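Type IV pilus biogenesis protein PilB (Streptococcus sanguinis, PDB 7B7P) serves as a minor pilin of type IV pili, with a von Willebrand factor A-like module that binds magnesium and a direct role in adhesion. Local coordinates at residues Q135-V140 with L420-G425; Q307-V312 with Y337-I342; E353-F358 with D385-G390. All blocks are in the same frame, centred on the assembly; numbering follows the deposited sequence.

Interaction 1: residues Q135-V140 with L420-G425; sequences QVFSKV and LWFVSG
Phe-137 and Phe-422 lie where strand 136-139 and the last turns of helix 402-424 come together, their CA atoms 7.6 Å apart. The axes of strand 136-139 and helix segment 420-424 approach to 10.0 Å at -57°, a gap filled by side chains. The Phe-137 ring is carried toward the helix with CG beside its own backbone N (chi1 -46°), and its CZ rests on Trp-421 CB at 3.5 Å. The plane of this ring is 23° from that of the indole five-membered ring, but the two are slid apart and barely overlap; on the strand side Phe-137 also stacks with Phe-34. One indole face is overlaid by the Gln-135 chain, whose CD sits 3.3 Å above the plane, toward the rim. Phe-422 wedges in beside the strand: its CZ edge meets Ser-138 O at 3.2 Å, close to the ring plane, and the aliphatic chain of Lys-139 runs counter to the Phe-422 side chain, CE 3.3 Å from Phe-422 CE1. The straight outer chain of that lysine brings NZ to the C-terminal end of the helix, where it gives a weak bond to Phe-422 O (3.3 Å) and a hydrogen bond to Pro-426 O, at the chain's C-terminus. Strand 136-139 is an outermost strand of a six-stranded sheet, and the contact joins it to the last helix of the chain. The chemistry is mainly aromatic and aliphatic packing, with the ammonium held chiefly by Pro-426 O, which probably favours its positive charge.

Interaction 2: residues Q307-V312 with Y337-I342; sequences QGAGRV and YSRDSI
Gly-310 and Tyr-337 mark the closest backbone approach, CA to CA 6.8 Å, where the turn leading into strand 311-314 passes the loop ahead of helix 341-358. Tyr-337 lays one ring edge against the turn: its CD2 is 3.3 Å from Ala-309 O, with the carbonyl close to the ring plane, while CE2 comes up to Gly-310 CA at 3.9 Å. Gly-310 has a positive phi, and a CB there would clash with that same CE2. The oxygen of Ala-309 also receives the guanidinium of Arg-339, NH2 to O 3.2 Å, with an N-H...O angle of 150°. The acceptor lies near the guanidinium plane, whereas the donor is tilted 26° from the carbonyl plane.

These loops flank a four-stranded antiparallel sheet in which strand 311-314 pairs with 332-335, and Gly-310 continues the pairing by a backbone bond to Leu-336. Asp-335, at the end of the neighbouring strand, gathers the backbone N atoms of Tyr-337, Arg-339 and Asp-340, fixing the course of the loop. Asp-340 is the N-cap of helix 341-358; its carboxylate caps a backbone N in the first turn, and OD2 is also bonded to Thr-343 OG1.

The carboxylate of Asp-340 is stacked over one face of the Arg-311 guanidinium, the planes 7° apart, with NE to OD1 at 4.1 Å. No N-H points at that oxygen, so the attraction is between charges alone. Ala-309 CB lies over the opposite face, toward the rim. Arg-311 NH1 comes to 4.1 Å from Arg-339 NE, the guanidinium planes nearly perpendicular; the negative charge of Asp-340 may ease this meeting of like charges.

Interaction 3: residues E353-F358 with D385-G390; sequences EVSKKF and DRIGEG
Ser-355 holds OG anti to its backbone N (chi1 -174°), which directs the hydroxyl across to Ile-387 O; Lys-356 sets CG anti to the carbonyl carbon (chi1 -81°), beside Glu-389 O and Gly-390 CA, and bends at chi2 and chi3 then turn the rest of its chain. The serine hydroxyl donates to Ile-387 O at 2.7 Å, in the carbonyl plane and on a lone pair. That oxygen also accepts from Gly-390 N at 3.0 Å, so two donors grip it. Ile-387 CG2 packs against the same hydroxyl oxygen. Gly-390, without a side chain, brings its CA to 3.5 Å from Ser-355 OG, and the CA atoms of Lys-356 and Gly-390 are 4.0 Å apart.

Toward the surface, Lys-356 CG lies 3.7 Å from Glu-389 O. Lys-356 NZ forms a salt bridge to Glu-353 OE2, its hydrogen bond weak at 3.4 Å; Lys-356 NZ to Glu-389 OE1 is 4.0 Å, beyond a bridge. A water donates to both Glu-353 OE2 and Glu-389 OE1, and with the lysine probably tempers the repulsion of these carboxylates. Met-266 of helix 258-270 and Met-392 touch Ser-355 from outside the pair. Helix 341-358 thus packs against helix 380-388 and the residues after it within the von Willebrand factor A-like module, whose Rossmann-like fold sets such helices around a central, mostly parallel sheet.

How the interactions relate
Interaction 1 spans the chain most widely, bringing strand 136-139 of the six-stranded sheet to the end of the last helix, 402-424; interactions 2 and 3 both fall in the sequence between its segments. These two follow one another in series and share helix 341-358: interaction 2 lies at its start, interaction 3 at its end, with centres 25 Å apart and nearest atoms about 9 Å apart. Interaction 1 is remote, its centre 49 Å from interaction 2 and 28 Å from interaction 3. It thus probably joins the two modules of this bimodular pilin, whereas the others fasten elements around the von Willebrand factor A-like module.

Interaction 1: residues Q135-V140 with L420-G425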
loop_
_atom_site.group_PDB
_atom_site.type_symbol
_atom_site.label_atom_id
_atom_site.label_comp_id
_atom_site.label_asym_id
_atom_site.label_seq_id
_atom_site.Cartn_x
_atom_site.Cartn_y
_atom_site.Cartn_z
ATOM N N GLN A 135 -4.525 15.117 -5.907
ATOM C CA GLN A 135 -3.797 13.979 -6.455
ATOM C C GLN A 135 -2.633 14.499 -7.286
ATOM O O GLN A 135 -2.665 14.509 -8.516
ATOM C CB GLN A 135 -4.723 13.088 -7.268
ATOM C CG GLN A 135 -5.825 12.499 -6.451
ATOM C CD GLN A 135 -7.121 12.418 -7.210
ATOM O OE1 GLN A 135 -7.146 12.465 -8.447
ATOM N NE2 GLN A 135 -8.220 12.292 -6.474
ATOM N N VAL A 136 -1.598 14.935 -6.570
ATOM C CA VAL A 136 -0.336 15.386 -7.137
ATOM C C VAL A 136 0.747 14.445 -6.630
ATOM O O VAL A 136 0.853 14.212 -5.424
ATOM C CB VAL A 136 -0.039 16.849 -6.757
ATOM C CG1 VAL A 136 0.121 16.987 -5.245
ATOM C CG2 VAL A 136 1.193 17.362 -7.482
ATOM N N PHE A 137 1.526 13.887 -7.552
ATOM C CA PHE A 137 2.478 12.833 -7.245
ATOM C C PHE A 137 3.804 13.175 -7.884
ATOM O O PHE A 137 3.863 13.902 -8.879
ATOM C CB PHE A 137 2.002 11.471 -7.761
ATOM C CG PHE A 137 0.571 11.182 -7.443
ATOM C CD1 PHE A 137 0.214 10.647 -6.220
ATOM C CD2 PHE A 137 -0.427 11.467 -8.357
ATOM C CE1 PHE A 137 -1.116 10.383 -5.919
ATOM C CE2 PHE A 137 -1.757 11.207 -8.063
ATOM C CZ PHE A 137 -2.099 10.669 -6.844
ATOM N N SER A 138 4.869 12.647 -7.300
ATOM C CA SER A 138 6.204 12.862 -7.819
ATOM C C SER A 138 6.797 11.534 -8.257
ATOM O O SER A 138 6.734 10.541 -7.520
ATOM C CB SER A 138 7.104 13.520 -6.786
ATOM O OG SER A 138 8.445 13.427 -7.210
ATOM N N LYS A 139 7.356 11.523 -9.465
ATOM C CA LYS A 139 8.115 10.402 -9.994
ATOM C C LYS A 139 9.558 10.813 -10.239
ATOM O O LYS A 139 10.190 10.361 -11.191
ATOM C CB LYS A 139 7.474 9.872 -11.273
ATOM C CG LYS A 139 6.204 9.107 -11.005
ATOM C CD LYS A 139 5.761 8.276 -12.198
ATOM C CE LYS A 139 4.890 7.117 -11.740
ATOM N NZ LYS A 139 4.213 6.437 -12.866
ATOM N N VAL A 140 10.075 11.702 -9.396
ATOM C CA VAL A 140 11.445 12.185 -9.505
ATOM C C VAL A 140 12.292 11.337 -8.564
ATOM O O VAL A 140 12.261 11.508 -7.343
ATOM C CB VAL A 140 11.551 13.679 -9.188
ATOM C CG1 VAL A 140 12.934 14.206 -9.571
ATOM C CG2 VAL A 140 10.469 14.448 -9.929
ATOM N N LEU A 420 -2.578 2.576 -6.381
ATOM C CA LEU A 420 -3.439 2.550 -7.558
ATOM C C LEU A 420 -3.179 3.749 -8.464
ATOM O O LEU A 420 -2.946 3.595 -9.669
ATOM C CB LEU A 420 -4.902 2.513 -7.117
ATOM C CG LEU A 420 -5.899 2.323 -8.258
ATOM C CD1 LEU A 420 -5.674 0.981 -8.951
ATOM C CD2 LEU A 420 -7.305 2.425 -7.740
ATOM N N TRP A 421 -3.225 4.958 -7.896
ATOM C CA TRP A 421 -2.898 6.159 -8.660
ATOM C C TRP A 421 -1.512 6.061 -9.278
ATOM O O TRP A 421 -1.322 6.375 -10.458
ATOM C CB TRP A 421 -3.003 7.393 -7.758
ATOM C CG TRP A 421 -4.380 7.918 -7.750
ATOM C CD1 TRP A 421 -5.303 7.834 -6.735
ATOM C CD2 TRP A 421 -5.031 8.569 -8.836
ATOM N NE1 TRP A 421 -6.492 8.409 -7.129
ATOM C CE2 TRP A 421 -6.348 8.869 -8.416
ATOM C CE3 TRP A 421 -4.627 8.941 -10.129
ATOM C CZ2 TRP A 421 -7.259 9.523 -9.246
ATOM C CZ3 TRP A 421 -5.535 9.588 -10.951
ATOM C CH2 TRP A 421 -6.835 9.873 -10.507
ATOM N N PHE A 422 -0.539 5.593 -8.505
ATOM C CA PHE A 422 0.844 5.612 -8.961
ATOM C C PHE A 422 1.085 4.638 -10.104
ATOM O O PHE A 422 1.978 4.869 -10.931
ATOM C CB PHE A 422 1.764 5.288 -7.795
ATOM C CG PHE A 422 2.977 6.137 -7.738
ATOM C CD1 PHE A 422 4.072 5.845 -8.530
ATOM C CD2 PHE A 422 3.030 7.231 -6.884
ATOM C CE1 PHE A 422 5.212 6.639 -8.478
ATOM C CE2 PHE A 422 4.163 8.031 -6.821
ATOM C CZ PHE A 422 5.257 7.736 -7.618
ATOM N N VAL A 423 0.323 3.547 -10.162
ATOM C CA VAL A 423 0.565 2.530 -11.181
ATOM C C VAL A 423 -0.240 2.808 -12.451
ATOM O O VAL A 423 0.219 2.493 -13.556
ATOM C CB VAL A 423 0.283 1.122 -10.617
ATOM C CG1 VAL A 423 -1.237 0.827 -10.557
ATOM C CG2 VAL A 423 1.037 0.065 -11.423
ATOM N N SER A 424 -1.421 3.418 -12.321
ATOM C CA SER A 424 -2.097 3.945 -13.495
ATOM C C SER A 424 -1.327 5.106 -14.115
ATOM O O SER A 424 -1.547 5.437 -15.285
ATOM C CB SER A 424 -3.518 4.376 -13.137
ATOM O OG SER A 424 -4.125 3.476 -12.218
ATOM N N GLY A 425 -0.399 5.703 -13.376
ATOM C CA GLY A 425 0.313 6.866 -13.847
ATOM C C GLY A 425 1.148 6.622 -15.087
ATOM O O GLY A 425 1.264 5.500 -15.591
#

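Interaction 2: residues Q307-V312 with Y337-I342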
loop_
_atom_site.group_PDB
_atom_site.type_symbol
_atom_site.label_atom_id
_atom_site.label_comp_id
_atom_site.label_asym_id
_atom_site.label_seq_id
_atom_site.Cartn_x
_atom_site.Cartn_y
_atom_site.Cartn_z
ATOM N N GLN A 307 1.143 -32.091 28.707
ATOM C CA GLN A 307 0.361 -32.165 29.937
ATOM C C GLN A 307 1.088 -31.501 31.103
ATOM O O GLN A 307 0.449 -30.948 32.011
ATOM C CB GLN A 307 0.031 -33.619 30.276
ATOM C CG GLN A 307 -0.548 -34.503 29.145
ATOM C CD GLN A 307 -1.386 -33.770 28.076
ATOM O OE1 GLN A 307 -1.898 -32.668 28.294
ATOM N NE2 GLN A 307 -1.536 -34.409 26.912
ATOM N N GLY A 308 2.421 -31.516 31.094
ATOM C CA GLY A 308 3.158 -30.974 32.223
ATOM C C GLY A 308 3.979 -29.741 31.915
ATOM O O GLY A 308 4.863 -29.371 32.694
ATOM N N ALA A 309 3.696 -29.091 30.788
ATOM C CA ALA A 309 4.402 -27.866 30.439
ATOM C C ALA A 309 3.612 -27.057 29.420
ATOM O O ALA A 309 3.973 -25.916 29.117
ATOM C CB ALA A 309 5.798 -28.182 29.898
ATOM N N GLY A 310 2.557 -27.651 28.872
ATOM C CA GLY A 310 1.676 -26.969 27.940
ATOM C C GLY A 310 2.272 -26.685 26.574
ATOM O O GLY A 310 1.971 -25.633 25.980
ATOM N N ARG A 311 3.107 -27.588 26.054
ATOM C CA ARG A 311 3.654 -27.353 24.723
ATOM C C ARG A 311 4.070 -28.656 24.047
ATOM O O ARG A 311 4.370 -29.659 24.702
ATOM C CB ARG A 311 4.843 -26.396 24.770
ATOM C CG ARG A 311 6.006 -26.880 25.590
ATOM C CD ARG A 311 7.187 -25.984 25.319
ATOM N NE ARG A 311 8.392 -26.404 26.009
ATOM C CZ ARG A 311 8.758 -25.978 27.213
ATOM N NH1 ARG A 311 7.993 -25.124 27.890
ATOM N NH2 ARG A 311 9.892 -26.418 27.747
ATOM N N VAL A 312 4.081 -28.609 22.719
ATOM C CA VAL A 312 4.598 -29.665 21.863
ATOM C C VAL A 312 5.540 -29.032 20.854
ATOM O O VAL A 312 5.171 -28.081 20.157
ATOM C CB VAL A 312 3.468 -30.417 21.141
ATOM C CG1 VAL A 312 4.042 -31.427 20.173
ATOM C CG2 VAL A 312 2.544 -31.087 22.156
ATOM N N TYR A 337 1.734 -21.284 26.882
ATOM C CA TYR A 337 2.154 -20.208 27.770
ATOM C C TYR A 337 2.971 -19.122 27.086
ATOM O O TYR A 337 3.309 -18.134 27.744
ATOM C CB TYR A 337 2.946 -20.795 28.934
ATOM C CG TYR A 337 2.085 -21.740 29.736
ATOM C CD1 TYR A 337 1.029 -21.259 30.496
ATOM C CD2 TYR A 337 2.286 -23.111 29.678
ATOM C CE1 TYR A 337 0.224 -22.115 31.221
ATOM C CE2 TYR A 337 1.492 -23.977 30.397
ATOM C CZ TYR A 337 0.458 -23.474 31.169
ATOM O OH TYR A 337 -0.340 -24.330 31.881
ATOM N N SER A 338 3.298 -19.280 25.793
ATOM C CA SER A 338 4.054 -18.286 25.013
ATOM C C SER A 338 5.312 -17.811 25.729
ATOM O O SER A 338 5.615 -16.619 25.753
ATOM C CB SER A 338 3.178 -17.088 24.629
ATOM O OG SER A 338 1.911 -17.505 24.126
ATOM N N ARG A 339 6.065 -18.758 26.290
ATOM C CA ARG A 339 7.303 -18.479 27.018
ATOM C C ARG A 339 8.545 -19.180 26.459
ATOM O O ARG A 339 9.664 -18.733 26.730
ATOM C CB ARG A 339 7.144 -18.895 28.489
ATOM C CG ARG A 339 6.889 -20.389 28.634
ATOM C CD ARG A 339 6.686 -20.808 30.069
ATOM N NE ARG A 339 6.148 -22.167 30.136
ATOM C CZ ARG A 339 5.986 -22.855 31.264
ATOM N NH1 ARG A 339 6.311 -22.313 32.438
ATOM N NH2 ARG A 339 5.488 -24.079 31.217
ATOM N N ASP A 340 8.387 -20.259 25.709
ATOM C CA ASP A 340 9.525 -21.011 25.183
ATOM C C ASP A 340 10.110 -20.306 23.954
ATOM O O ASP A 340 9.458 -20.234 22.905
ATOM C CB ASP A 340 9.061 -22.421 24.846
ATOM C CG ASP A 340 10.152 -23.260 24.241
ATOM O OD1 ASP A 340 11.131 -23.561 24.958
ATOM O OD2 ASP A 340 10.014 -23.631 23.055
ATOM N N SER A 341 11.351 -19.811 24.081
ATOM C CA SER A 341 12.003 -19.059 23.005
ATOM C C SER A 341 12.018 -19.810 21.676
ATOM O O SER A 341 11.809 -19.200 20.620
ATOM C CB SER A 341 13.440 -18.696 23.400
ATOM O OG SER A 341 13.493 -17.402 23.996
ATOM N N ILE A 342 12.260 -21.128 21.706
ATOM C CA ILE A 342 12.369 -21.912 20.469
ATOM C C ILE A 342 11.049 -21.925 19.717
ATOM O O ILE A 342 10.999 -21.702 18.498
ATOM C CB ILE A 342 12.824 -23.348 20.774
ATOM C CG1 ILE A 342 14.268 -23.362 21.268
ATOM C CG2 ILE A 342 12.656 -24.223 19.545
ATOM C CD1 ILE A 342 15.267 -23.098 20.215
#

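Interaction 3: residues E353-F358 with D385-G390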
loop_
_atom_site.group_PDB
_atom_site.type_symbol
_atom_site.label_atom_id
_atom_site.label_comp_id
_atom_site.label_asym_id
_atom_site.label_seq_id
_atom_site.Cartn_x
_atom_site.Cartn_y
_atom_site.Cartn_z
ATOM N N GLU A 353 8.877 -18.564 5.996
ATOM C CA GLU A 353 8.922 -19.583 4.942
ATOM C C GLU A 353 7.684 -19.499 4.061
ATOM O O GLU A 353 7.787 -19.600 2.837
ATOM C CB GLU A 353 9.054 -20.991 5.525
ATOM C CG GLU A 353 10.377 -21.264 6.161
ATOM C CD GLU A 353 11.556 -20.867 5.265
ATOM O OE1 GLU A 353 11.678 -21.423 4.157
ATOM O OE2 GLU A 353 12.352 -19.988 5.664
ATOM N N VAL A 354 6.511 -19.266 4.664
ATOM C CA VAL A 354 5.292 -19.129 3.870
ATOM C C VAL A 354 5.408 -17.950 2.912
ATOM O O VAL A 354 5.056 -18.049 1.730
ATOM C CB VAL A 354 4.064 -18.989 4.789
ATOM C CG1 VAL A 354 2.884 -18.465 3.995
ATOM C CG2 VAL A 354 3.732 -20.327 5.457
ATOM N N SER A 355 5.940 -16.830 3.398
ATOM C CA SER A 355 6.055 -15.636 2.566
ATOM C C SER A 355 6.969 -15.872 1.370
ATOM O O SER A 355 6.672 -15.431 0.254
ATOM C CB SER A 355 6.577 -14.461 3.402
ATOM O OG SER A 355 6.548 -13.268 2.631
ATOM N N LYS A 356 8.081 -16.564 1.580
ATOM C CA LYS A 356 8.986 -16.838 0.465
ATOM C C LYS A 356 8.333 -17.731 -0.587
ATOM O O LYS A 356 8.550 -17.551 -1.784
ATOM C CB LYS A 356 10.271 -17.470 0.983
ATOM C CG LYS A 356 11.257 -16.455 1.522
ATOM C CD LYS A 356 11.959 -16.972 2.746
ATOM C CE LYS A 356 12.963 -18.021 2.390
ATOM N NZ LYS A 356 14.038 -18.045 3.438
ATOM N N LYS A 357 7.519 -18.688 -0.169
ATOM C CA LYS A 357 6.927 -19.579 -1.154
ATOM C C LYS A 357 5.708 -18.970 -1.848
ATOM O O LYS A 357 5.534 -19.161 -3.057
ATOM C CB LYS A 357 6.543 -20.902 -0.504
ATOM C CG LYS A 357 5.984 -21.895 -1.503
ATOM C CD LYS A 357 5.905 -23.292 -0.946
ATOM C CE LYS A 357 5.532 -24.298 -2.054
ATOM N NZ LYS A 357 5.583 -25.674 -1.507
ATOM N N PHE A 358 4.858 -18.241 -1.119
ATOM C CA PHE A 358 3.540 -17.869 -1.614
ATOM C C PHE A 358 3.384 -16.374 -1.922
ATOM O O PHE A 358 2.283 -15.935 -2.291
ATOM C CB PHE A 358 2.475 -18.299 -0.592
ATOM C CG PHE A 358 2.307 -19.799 -0.467
ATOM C CD1 PHE A 358 1.603 -20.513 -1.428
ATOM C CD2 PHE A 358 2.869 -20.497 0.604
ATOM C CE1 PHE A 358 1.445 -21.891 -1.323
ATOM C CE2 PHE A 358 2.725 -21.866 0.716
ATOM C CZ PHE A 358 2.000 -22.572 -0.249
ATOM N N ASP A 385 9.116 -8.225 9.797
ATOM C CA ASP A 385 10.434 -8.275 9.176
ATOM C C ASP A 385 10.717 -9.653 8.587
ATOM O O ASP A 385 11.291 -9.758 7.498
ATOM C CB ASP A 385 11.511 -7.914 10.199
ATOM C CG ASP A 385 11.436 -6.466 10.662
ATOM O OD1 ASP A 385 10.697 -5.651 10.046
ATOM O OD2 ASP A 385 12.151 -6.134 11.642
ATOM N N ARG A 386 10.337 -10.723 9.299
ATOM C CA ARG A 386 10.506 -12.063 8.745
ATOM C C ARG A 386 9.639 -12.258 7.503
ATOM O O ARG A 386 10.103 -12.797 6.493
ATOM C CB ARG A 386 10.190 -13.133 9.794
ATOM C CG ARG A 386 10.899 -14.441 9.534
ATOM C CD ARG A 386 12.396 -14.288 9.745
ATOM N NE ARG A 386 12.641 -13.998 11.154
ATOM C CZ ARG A 386 12.944 -14.932 12.046
ATOM N NH1 ARG A 386 13.072 -16.203 11.652
ATOM N NH2 ARG A 386 13.119 -14.597 13.318
ATOM N N ILE A 387 8.379 -11.816 7.552
ATOM C CA ILE A 387 7.533 -11.873 6.358
ATOM C C ILE A 387 8.195 -11.120 5.199
ATOM O O ILE A 387 8.057 -11.510 4.033
ATOM C CB ILE A 387 6.118 -11.326 6.682
ATOM C CG1 ILE A 387 5.372 -12.240 7.679
ATOM C CG2 ILE A 387 5.274 -11.124 5.402
ATOM C CD1 ILE A 387 3.976 -11.683 8.074
ATOM N N GLY A 388 8.960 -10.064 5.506
ATOM C CA GLY A 388 9.690 -9.282 4.514
ATOM C C GLY A 388 10.782 -10.045 3.773
ATOM O O GLY A 388 11.157 -9.642 2.672
ATOM N N GLU A 389 11.283 -11.147 4.336
ATOM C CA GLU A 389 12.183 -12.019 3.583
ATOM C C GLU A 389 11.567 -12.533 2.289
ATOM O O GLU A 389 12.311 -12.939 1.388
ATOM C CB GLU A 389 12.597 -13.224 4.421
ATOM C CG GLU A 389 13.449 -12.866 5.626
ATOM C CD GLU A 389 13.891 -14.107 6.358
ATOM O OE1 GLU A 389 13.244 -15.170 6.147
ATOM O OE2 GLU A 389 14.876 -14.025 7.129
ATOM N N GLY A 390 10.235 -12.546 2.180
ATOM C CA GLY A 390 9.636 -12.940 0.923
ATOM C C GLY A 390 9.721 -11.915 -0.202
ATOM O O GLY A 390 9.151 -12.155 -1.272
HETATM O O HOH W 1 12.171 -17.259 7.376
HETATM O O HOH W 2 9.240 -14.844 -3.189
#